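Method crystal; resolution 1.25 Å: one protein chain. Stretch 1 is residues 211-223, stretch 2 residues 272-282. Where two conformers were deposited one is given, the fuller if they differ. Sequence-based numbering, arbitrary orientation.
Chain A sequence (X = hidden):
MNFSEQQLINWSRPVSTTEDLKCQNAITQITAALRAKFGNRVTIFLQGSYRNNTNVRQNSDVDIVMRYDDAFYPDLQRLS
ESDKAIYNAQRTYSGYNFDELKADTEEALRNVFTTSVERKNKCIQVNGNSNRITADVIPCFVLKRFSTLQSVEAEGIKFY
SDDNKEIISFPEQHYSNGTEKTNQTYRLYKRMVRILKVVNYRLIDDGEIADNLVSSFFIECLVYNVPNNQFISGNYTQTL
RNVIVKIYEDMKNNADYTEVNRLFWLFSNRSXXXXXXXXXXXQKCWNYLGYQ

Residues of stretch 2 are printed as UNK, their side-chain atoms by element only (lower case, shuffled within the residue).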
# COMPACT_ATOMS: atom_id res chain seq x y z
N ASP A 211 -15.23 5.02 -4.09
CA ASP A 211 -14.15 4.05 -4.05
C ASP A 211 -12.78 4.69 -3.91
O ASP A 211 -11.80 3.96 -3.76
CB ASP A 211 -14.19 3.10 -5.25
CG ASP A 211 -13.98 3.80 -6.57
OD1 ASP A 211 -13.75 5.03 -6.58
OD2 ASP A 211 -14.05 3.12 -7.61
N ASN A 212 -12.69 6.02 -3.92
CA ASN A 212 -11.42 6.72 -3.75
C ASN A 212 -11.44 7.73 -2.60
O ASN A 212 -10.54 8.57 -2.52
CB ASN A 212 -10.97 7.41 -5.04
CG ASN A 212 -11.95 8.47 -5.51
OD1 ASN A 212 -13.01 8.69 -4.91
ND2 ASN A 212 -11.60 9.16 -6.59
N LEU A 213 -12.44 7.67 -1.71
CA LEU A 213 -12.41 8.52 -0.53
C LEU A 213 -11.11 8.32 0.24
O LEU A 213 -10.44 9.28 0.63
CB LEU A 213 -13.61 8.23 0.38
CG LEU A 213 -13.65 9.07 1.66
CD1 LEU A 213 -13.80 10.56 1.35
CD2 LEU A 213 -14.79 8.59 2.57
N VAL A 214 -10.74 7.06 0.46
CA VAL A 214 -9.47 6.72 1.08
C VAL A 214 -8.86 5.53 0.35
O VAL A 214 -9.57 4.67 -0.18
CB VAL A 214 -9.61 6.40 2.59
CG1 VAL A 214 -10.19 7.59 3.34
CG2 VAL A 214 -10.44 5.14 2.79
N SER A 215 -7.54 5.49 0.33
CA SER A 215 -6.80 4.37 -0.23
C SER A 215 -6.24 3.53 0.91
O SER A 215 -6.22 3.95 2.07
CB SER A 215 -5.63 4.91 -1.06
OG SER A 215 -4.70 5.52 -0.19
N SER A 216 -5.75 2.34 0.56
CA SER A 216 -5.07 1.51 1.55
C SER A 216 -3.89 2.25 2.16
O SER A 216 -3.69 2.21 3.38
CB SER A 216 -4.58 0.21 0.90
OG SER A 216 -3.72 -0.49 1.80
N PHE A 217 -3.11 2.94 1.33
CA PHE A 217 -1.98 3.71 1.84
C PHE A 217 -2.44 4.73 2.87
O PHE A 217 -1.81 4.90 3.92
CB PHE A 217 -1.27 4.40 0.67
CG PHE A 217 -0.12 5.27 1.09
CD1 PHE A 217 1.12 4.72 1.36
CD2 PHE A 217 -0.28 6.64 1.21
CE1 PHE A 217 2.17 5.51 1.74
CE2 PHE A 217 0.78 7.44 1.60
CZ PHE A 217 2.01 6.87 1.86
N PHE A 218 -3.51 5.44 2.56
CA PHE A 218 -4.02 6.47 3.46
C PHE A 218 -4.44 5.86 4.79
O PHE A 218 -4.09 6.37 5.86
CB PHE A 218 -5.17 7.18 2.76
CG PHE A 218 -5.60 8.48 3.38
CD1 PHE A 218 -4.74 9.54 3.52
CD2 PHE A 218 -6.92 8.65 3.76
CE1 PHE A 218 -5.16 10.73 4.05
CE2 PHE A 218 -7.34 9.84 4.29
CZ PHE A 218 -6.46 10.89 4.41
N ILE A 219 -5.17 4.74 4.74
CA ILE A 219 -5.58 4.07 5.97
C ILE A 219 -4.35 3.67 6.78
O ILE A 219 -4.29 3.88 8.00
CB ILE A 219 -6.48 2.85 5.64
CG1 ILE A 219 -7.80 3.32 5.03
CG2 ILE A 219 -6.70 2.00 6.89
CD1 ILE A 219 -8.69 2.19 4.54
N GLU A 220 -3.36 3.07 6.12
CA GLU A 220 -2.16 2.64 6.82
C GLU A 220 -1.49 3.81 7.53
O GLU A 220 -1.05 3.67 8.68
CB GLU A 220 -1.18 1.99 5.85
CG GLU A 220 -1.64 0.61 5.41
CD GLU A 220 -0.71 -0.04 4.42
OE1 GLU A 220 0.51 -0.12 4.66
OE2 GLU A 220 -1.24 -0.49 3.39
N CYS A 221 -1.41 4.96 6.86
CA CYS A 221 -0.77 6.12 7.47
C CYS A 221 -1.60 6.67 8.63
O CYS A 221 -1.04 7.07 9.66
CB CYS A 221 -0.55 7.22 6.43
SG CYS A 221 0.69 6.84 5.15
N LEU A 222 -2.93 6.71 8.49
CA LEU A 222 -3.76 7.22 9.57
C LEU A 222 -3.58 6.39 10.83
O LEU A 222 -3.35 6.93 11.92
CB LEU A 222 -5.23 7.22 9.17
CG LEU A 222 -5.64 8.19 8.06
CD1 LEU A 222 -7.07 7.89 7.63
CD2 LEU A 222 -5.49 9.63 8.51
N VAL A 223 -3.69 5.07 10.71
CA VAL A 223 -3.57 4.22 11.90
C VAL A 223 -2.16 4.31 12.47
O VAL A 223 -1.96 4.20 13.68
CB VAL A 223 -4.00 2.78 11.58
CG1 VAL A 223 -3.94 1.93 12.83
CG2 VAL A 223 -5.41 2.76 10.99
N UNK A 272 -3.24 15.45 -2.70
CA UNK A 272 -4.61 15.99 -2.70
C UNK A 272 -5.51 15.46 -1.58
O UNK A 272 -6.58 16.05 -1.38
c UNK A 272 -3.01 14.49 -3.80
c UNK A 272 -5.15 15.57 -4.07
c UNK A 272 -4.40 14.31 -4.38
N UNK A 273 -5.15 14.39 -0.88
CA UNK A 273 -6.03 13.89 0.18
C UNK A 273 -5.96 14.83 1.38
O UNK A 273 -4.96 15.51 1.62
c UNK A 273 -5.69 12.45 0.57
n UNK A 273 -7.69 7.86 -2.60
n UNK A 273 -5.58 8.52 -1.98
n UNK A 273 -7.40 9.25 -0.78
c UNK A 273 -6.20 11.41 -0.46
c UNK A 273 -6.60 10.05 0.16
c UNK A 273 -6.89 8.54 -1.79
N UNK A 274 -7.06 14.90 2.13
CA UNK A 274 -7.20 15.90 3.17
C UNK A 274 -7.62 15.27 4.50
O UNK A 274 -8.09 14.14 4.57
c UNK A 274 -8.28 16.92 2.80
o UNK A 274 -9.55 16.26 2.87
c UNK A 274 -8.06 17.49 1.39
N UNK A 275 -7.45 16.06 5.56
CA UNK A 275 -7.95 15.65 6.87
C UNK A 275 -9.46 15.46 6.85
O UNK A 275 -9.98 14.61 7.58
n UNK A 275 -4.31 18.00 9.40
n UNK A 275 -2.21 18.78 8.87
c UNK A 275 -6.07 16.76 8.18
c UNK A 275 -5.74 17.84 9.18
c UNK A 275 -3.50 18.68 8.59
n UNK A 275 -3.97 19.25 7.49
c UNK A 275 -7.56 16.68 7.92
N UNK A 276 -10.17 16.24 6.03
CA UNK A 276 -11.62 16.07 5.93
C UNK A 276 -11.97 14.70 5.37
O UNK A 276 -12.94 14.07 5.81
n UNK A 276 -15.50 16.25 6.21
c UNK A 276 -13.68 17.07 4.86
c UNK A 276 -12.19 17.19 5.07
c UNK A 276 -14.48 17.10 6.15
o UNK A 276 -14.21 17.88 7.07
N UNK A 277 -11.20 14.21 4.39
CA UNK A 277 -11.42 12.86 3.88
C UNK A 277 -11.32 11.84 5.01
O UNK A 277 -12.15 10.93 5.13
c UNK A 277 -10.38 12.51 2.82
o UNK A 277 -11.63 13.78 1.25
o UNK A 277 -9.47 13.52 0.87
c UNK A 277 -10.51 13.33 1.56
N UNK A 278 -10.28 11.97 5.84
CA UNK A 278 -10.08 11.04 6.95
C UNK A 278 -11.18 11.18 7.99
O UNK A 278 -11.65 10.18 8.54
c UNK A 278 -8.72 11.30 7.57
N UNK A 279 -11.58 12.42 8.31
CA UNK A 279 -12.66 12.63 9.27
C UNK A 279 -13.95 11.99 8.81
O UNK A 279 -14.62 11.29 9.57
c UNK A 279 -12.86 14.13 9.47
c UNK A 279 -14.12 16.06 10.36
c UNK A 279 -13.98 14.55 10.41
c UNK A 279 -13.71 14.07 11.82
N UNK A 280 -14.32 12.21 7.55
CA UNK A 280 -15.54 11.62 7.03
C UNK A 280 -15.47 10.11 7.01
O UNK A 280 -16.45 9.43 7.34
N UNK A 281 -14.32 9.56 6.63
CA UNK A 281 -14.16 8.11 6.64
C UNK A 281 -14.30 7.55 8.05
O UNK A 281 -14.98 6.55 8.27
c UNK A 281 -13.35 5.39 5.28
c UNK A 281 -11.27 4.37 6.76
c UNK A 281 -12.07 3.52 6.03
c UNK A 281 -11.50 5.73 6.74
c UNK A 281 -12.55 6.25 6.00
c UNK A 281 -12.82 7.73 6.00
c UNK A 281 -13.11 4.03 5.29
N UNK A 282 -13.66 8.19 9.04
CA UNK A 282 -13.79 7.71 10.42
C UNK A 282 -15.25 7.73 10.87
O UNK A 282 -15.71 6.82 11.55
c UNK A 282 -12.95 8.58 11.36
c UNK A 282 -10.67 6.07 10.05
c UNK A 282 -11.46 8.35 11.30
s UNK A 282 -10.98 6.66 11.69
O HOH W 1 -3.60 8.68 -0.41

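Position 272 carries three side-chain carbons that close a ring onto the backbone N, and none comes within reach of stretch 1; a ring through the backbone nitrogen means Pro272.

Position 273 has three carbons, a nitrogen, then a carbon bearing two more nitrogens: a guanidinium, so Arg273. NH2 donates to Asn212 O (2.9 Å, N-H...acceptor angle 158°), and NE gives a weak bond to Leu213 O (3.4 Å, 155°). Both carbonyls lie at the edge of the guanidinium, near its plane, where its N-H groups point. Arg273 CD sits 3.8 Å from the centroid of the Phe218 ring, 14° off the normal, a CH-pi contact over the face. Water 1 accepts from Arg273 NH1 at 2.5 Å and has a weak hydrogen bond with Ser215 OG at 3.4 Å.

At 274, one carbon carries an oxygen and a carbon, as in threonine. The side chain of Thr274 points away, yet its backbone O lies 3.6 Å from Phe218 CZ, at the ring edge.

Position 275 repeats the guanidinium pattern and points away: Arg275. Position 276 has three carbons, the third bearing one oxygen and one nitrogen, an amide; Gln276 also points away.

Position 277 shows two carbons, the second with two oxygens, hence Asp277. It points toward stretch 1, with OD1 3.9 Å from Leu213 CD1. Asp277 N donates to Thr274 OG1 (3.0 Å), the capping bond at the helix start, and Asp277 OD2 accepts from Thr274 N (3.0 Å) in return.

A single carbon at 278 identifies Ala278; its CB is 3.8 Å from both Phe218 CE2 and Leu222 CD2. Position 279, four carbons forked at the second, is Leu279, out of reach. Position 280 has no side-chain atoms: Gly280.

Position 281 has one carbon and a six-carbon ring, Phe281. Val214 CG2 stands 3.7 Å from the centroid of the Phe281 ring, 8° off its normal, a CH-pi contact over the face. Phe281 CB approaches Val214 CG1 (3.7 Å) and Leu213 CD2 (4.0 Å), and Phe281 CZ meets Ile219 CD1 (3.9 Å).

At 282 an unbranched chain of two carbons, sulfur and carbon gives Met282; Met282 CE comes no closer than 4.7 Å to Leu222 CD1.

The two stretches bury 604 Å², both sides summed; their helices cross at -84°, with axes 11.6 Å apart at closest approach. Arg273 reaches the loop carbonyls before the first helix while its aliphatic part covers Phe218. Beyond it, Ala278 and Phe281, three residues apart on the second helix, pack against apolar side chains. Ser215 OG, accepting from Phe218 N (3.0 Å), caps the first helix beside the arginine.

Stretch 2 272-282: PRTRQDALGFM
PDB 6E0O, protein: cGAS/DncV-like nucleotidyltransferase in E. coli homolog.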